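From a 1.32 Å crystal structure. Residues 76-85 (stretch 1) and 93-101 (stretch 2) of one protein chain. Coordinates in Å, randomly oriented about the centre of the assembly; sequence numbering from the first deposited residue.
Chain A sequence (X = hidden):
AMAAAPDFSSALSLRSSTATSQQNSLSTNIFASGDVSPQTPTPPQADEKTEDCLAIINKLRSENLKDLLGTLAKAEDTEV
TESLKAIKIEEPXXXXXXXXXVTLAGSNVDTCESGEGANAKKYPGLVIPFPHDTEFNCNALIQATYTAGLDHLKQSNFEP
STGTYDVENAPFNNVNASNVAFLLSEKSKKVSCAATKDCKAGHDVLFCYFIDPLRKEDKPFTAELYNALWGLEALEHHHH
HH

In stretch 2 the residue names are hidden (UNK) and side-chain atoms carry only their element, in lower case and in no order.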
# COMPACT_ATOMS: atom_id res chain seq x y z
N GLU A 76 12.94 -6.31 -5.45
CA GLU A 76 14.10 -6.18 -4.57
C GLU A 76 14.29 -4.71 -4.20
O GLU A 76 13.79 -3.82 -4.86
CB GLU A 76 15.36 -6.75 -5.23
CG GLU A 76 15.19 -8.18 -5.66
CD GLU A 76 15.11 -9.17 -4.51
OE1 GLU A 76 15.49 -8.82 -3.36
OE2 GLU A 76 14.65 -10.30 -4.75
N ASP A 77 15.02 -4.49 -3.11
CA ASP A 77 15.30 -3.13 -2.63
C ASP A 77 15.82 -2.24 -3.76
O ASP A 77 15.38 -1.12 -3.85
CB ASP A 77 16.27 -3.12 -1.46
CG ASP A 77 15.68 -3.61 -0.16
OD1 ASP A 77 14.47 -3.63 -0.04
OD2 ASP A 77 16.46 -3.91 0.76
N THR A 78 16.78 -2.73 -4.56
CA THR A 78 17.38 -1.90 -5.63
C THR A 78 16.28 -1.38 -6.57
O THR A 78 16.33 -0.26 -7.01
CB THR A 78 18.41 -2.69 -6.44
OG1 THR A 78 19.40 -3.23 -5.55
CG2 THR A 78 19.09 -1.81 -7.45
N GLU A 79 15.33 -2.25 -6.87
CA GLU A 79 14.23 -1.94 -7.80
C GLU A 79 13.32 -0.88 -7.19
O GLU A 79 12.92 0.03 -7.88
CB GLU A 79 13.46 -3.21 -8.12
CG GLU A 79 14.26 -4.21 -8.92
CD GLU A 79 13.43 -5.44 -9.21
OE1 GLU A 79 13.04 -6.16 -8.27
OE2 GLU A 79 13.23 -5.71 -10.40
N VAL A 80 13.02 -1.04 -5.90
CA VAL A 80 12.17 -0.04 -5.21
C VAL A 80 12.87 1.31 -5.22
O VAL A 80 12.26 2.32 -5.56
CB VAL A 80 11.85 -0.52 -3.79
CG1 VAL A 80 11.15 0.58 -3.01
CG2 VAL A 80 11.02 -1.79 -3.83
N THR A 81 14.17 1.34 -4.88
CA THR A 81 14.91 2.62 -4.84
C THR A 81 14.88 3.28 -6.21
O THR A 81 14.66 4.48 -6.34
CB THR A 81 16.34 2.40 -4.36
OG1 THR A 81 16.31 1.88 -3.02
CG2 THR A 81 17.15 3.67 -4.46
N GLU A 82 15.11 2.50 -7.27
CA GLU A 82 15.18 3.09 -8.62
C GLU A 82 13.79 3.53 -9.12
O GLU A 82 13.66 4.59 -9.76
CB GLU A 82 15.79 2.02 -9.54
CG GLU A 82 16.38 2.58 -10.79
CD GLU A 82 17.54 3.54 -10.53
OE1 GLU A 82 17.55 4.51 -11.16
OE2 GLU A 82 18.38 3.32 -9.63
N SER A 83 12.76 2.75 -8.82
CA SER A 83 11.37 3.14 -9.16
C SER A 83 11.02 4.48 -8.49
O SER A 83 10.48 5.38 -9.13
CB SER A 83 10.43 2.05 -8.76
OG SER A 83 9.09 2.43 -8.99
N LEU A 84 11.37 4.60 -7.20
CA LEU A 84 11.10 5.85 -6.46
C LEU A 84 11.92 7.01 -7.05
O LEU A 84 11.39 8.10 -7.19
CB LEU A 84 11.41 5.60 -4.99
CG LEU A 84 10.31 4.81 -4.27
CD1 LEU A 84 10.81 4.34 -2.93
CD2 LEU A 84 9.04 5.64 -4.11
N LYS A 85 13.17 6.74 -7.40
CA LYS A 85 14.05 7.79 -7.99
C LYS A 85 13.42 8.33 -9.27
O LYS A 85 13.45 9.55 -9.51
CB LYS A 85 15.43 7.21 -8.24
CG LYS A 85 16.41 8.21 -8.83
CD LYS A 85 17.76 7.60 -9.08
CE LYS A 85 18.68 8.54 -9.84
NZ LYS A 85 19.00 9.75 -9.04
N UNK A 93 17.13 8.28 2.42
CA UNK A 93 18.19 7.98 1.43
C UNK A 93 18.10 6.52 1.01
O UNK A 93 17.97 5.66 1.87
c UNK A 93 19.56 8.27 1.99
N UNK A 94 18.24 6.29 -0.29
CA UNK A 94 18.09 4.94 -0.89
C UNK A 94 16.81 4.30 -0.36
O UNK A 94 16.84 3.26 0.30
c UNK A 94 19.27 4.08 -0.60
o UNK A 94 20.42 4.64 -1.22
N UNK A 95 15.64 4.90 -0.64
CA UNK A 95 14.40 4.46 0.01
C UNK A 95 13.98 3.05 -0.40
O UNK A 95 14.12 2.66 -1.57
c UNK A 95 15.43 6.05 -1.51
c UNK A 95 13.37 5.51 -0.41
c UNK A 95 13.93 6.02 -1.74
N UNK A 96 13.47 2.33 0.56
CA UNK A 96 13.01 0.94 0.43
C UNK A 96 11.71 0.80 1.22
O UNK A 96 11.39 1.71 2.01
c UNK A 96 14.05 -0.04 0.97
c UNK A 96 15.40 0.05 0.29
o UNK A 96 14.17 0.29 2.36
N UNK A 97 11.00 -0.30 1.06
CA UNK A 97 9.76 -0.49 1.83
C UNK A 97 10.03 -0.44 3.32
O UNK A 97 9.28 0.22 4.05
c UNK A 97 9.04 -1.73 1.39
N UNK A 98 11.08 -1.09 3.88
CA UNK A 98 11.31 -0.98 5.32
C UNK A 98 11.54 0.47 5.76
O UNK A 98 11.01 0.89 6.78
c UNK A 98 11.94 -2.12 3.25
c UNK A 98 12.55 -1.84 5.56
c UNK A 98 12.51 -2.85 4.44
N UNK A 99 12.33 1.22 5.00
CA UNK A 99 12.64 2.60 5.40
C UNK A 99 11.38 3.45 5.34
O UNK A 99 11.21 4.36 6.17
c UNK A 99 17.40 2.37 3.80
c UNK A 99 15.04 2.50 4.67
n UNK A 99 18.34 2.92 2.79
c UNK A 99 16.04 2.99 3.64
c UNK A 99 13.72 3.21 4.54
N UNK A 100 10.51 3.22 4.37
CA UNK A 100 9.26 4.00 4.26
C UNK A 100 8.31 3.59 5.39
O UNK A 100 7.68 4.49 5.99
c UNK A 100 9.20 4.18 0.40
c UNK A 100 9.50 4.55 1.84
c UNK A 100 8.63 3.83 2.87
c UNK A 100 7.20 4.34 2.85
N UNK A 101 8.20 2.31 5.73
CA UNK A 101 7.33 1.91 6.86
C UNK A 101 7.76 2.67 8.12
O UNK A 101 6.89 3.19 8.87
c UNK A 101 7.37 0.41 7.06
O HOH W 1 11.95 -2.50 -0.48

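Position 93 carries a single side-chain carbon, directed away from stretch 1 and out of contact with it. One carbon beyond the backbone means alanine, Ala 93. Its small methyl asks for no partner in this exposed loop.

Position 94 has one carbon followed by one oxygen. The carbon, CB, lies 4.4 Å from OG1 of Thr 81. A lone hydroxyl on an unbranched carbon identifies Ser 94. Its phi/psi of 48/62 place the residue in the left-handed region; the short polar side chain suits an exposed loop.

At position 95 three carbons close a ring onto the backbone nitrogen, and a ring carbon lies 3.7 Å from CD1 of Leu 84. The closed ring makes the residue proline, Pro 95. The contact, made by CG, is apolar, and the buried ring suits this greasy surface. Its phi of -66° fits the restricted ring, while its carbonyl remains free to accept a hydrogen bond: Thr 81 OG1 donates to Pro 95 O at 2.7 Å.

Position 96 shows one carbon bearing an oxygen and a second carbon. That second carbon packs 3.7 Å from CG of Asp 77 and 3.9 Å from OG1 of Thr 81. Branching at CB with a hydroxyl and a methyl makes this threonine, Thr 96. The hydroxyl serves the helix that begins at the next residue: Thr 96 OG1 accepts a weak capping bond from the backbone N of position 99 at 3.3 Å, so the N-cap role is met by the same side chain that supplies the methyl contact.

Position 97 has one carbon; this CB stays 5.4 Å from CG1 of Val 80, its nearest approach to stretch 1. It is Ala 97, whose small side chain fits a buried first turn. Its backbone N, unpaired within the helix's first turn, gives its hydrogen to a water O at 2.8 Å.

Position 98 again has three carbons closing onto the backbone nitrogen, and the ring carbon bonded to that nitrogen is 4.4 Å from OD1 of Asp 77. This is Pro 98. Lacking an amide hydrogen costs nothing in the first turn of a helix, where no preceding turn offers a carbonyl.

Position 99 has four carbons in a row ending in nitrogen and touches nothing on stretch 1. This is Lys 99, whose extended chain carries NZ back to the loop, where it donates to Ala 93 O and Ser 94 O, each at 2.9 Å.

Position 100 has four carbons, forked at the first, with one arm two carbons long; the end of that arm meets CD1 of Leu 84 at 3.7 Å. This is Ile 100, its branched chain suited to a buried apolar contact.

Position 101, a single buried carbon out of reach of stretch 1, is Ala 101. A lone methyl needs little room and favours the helix, where Ala 101 N donates to Ala 97 O at 2.9 Å.

The contact thus joins a helix face to a loop and the helix start that follows. Val 80 and Leu 84 supply apolar surface, Thr 81 secures the Pro 95 carbonyl, and a water bridges the stretches, its O donating to Asp 77 OD1 at 2.8 Å while accepting from Ala 97 N.

Stretch 2 93-101: ASPTAPKIA
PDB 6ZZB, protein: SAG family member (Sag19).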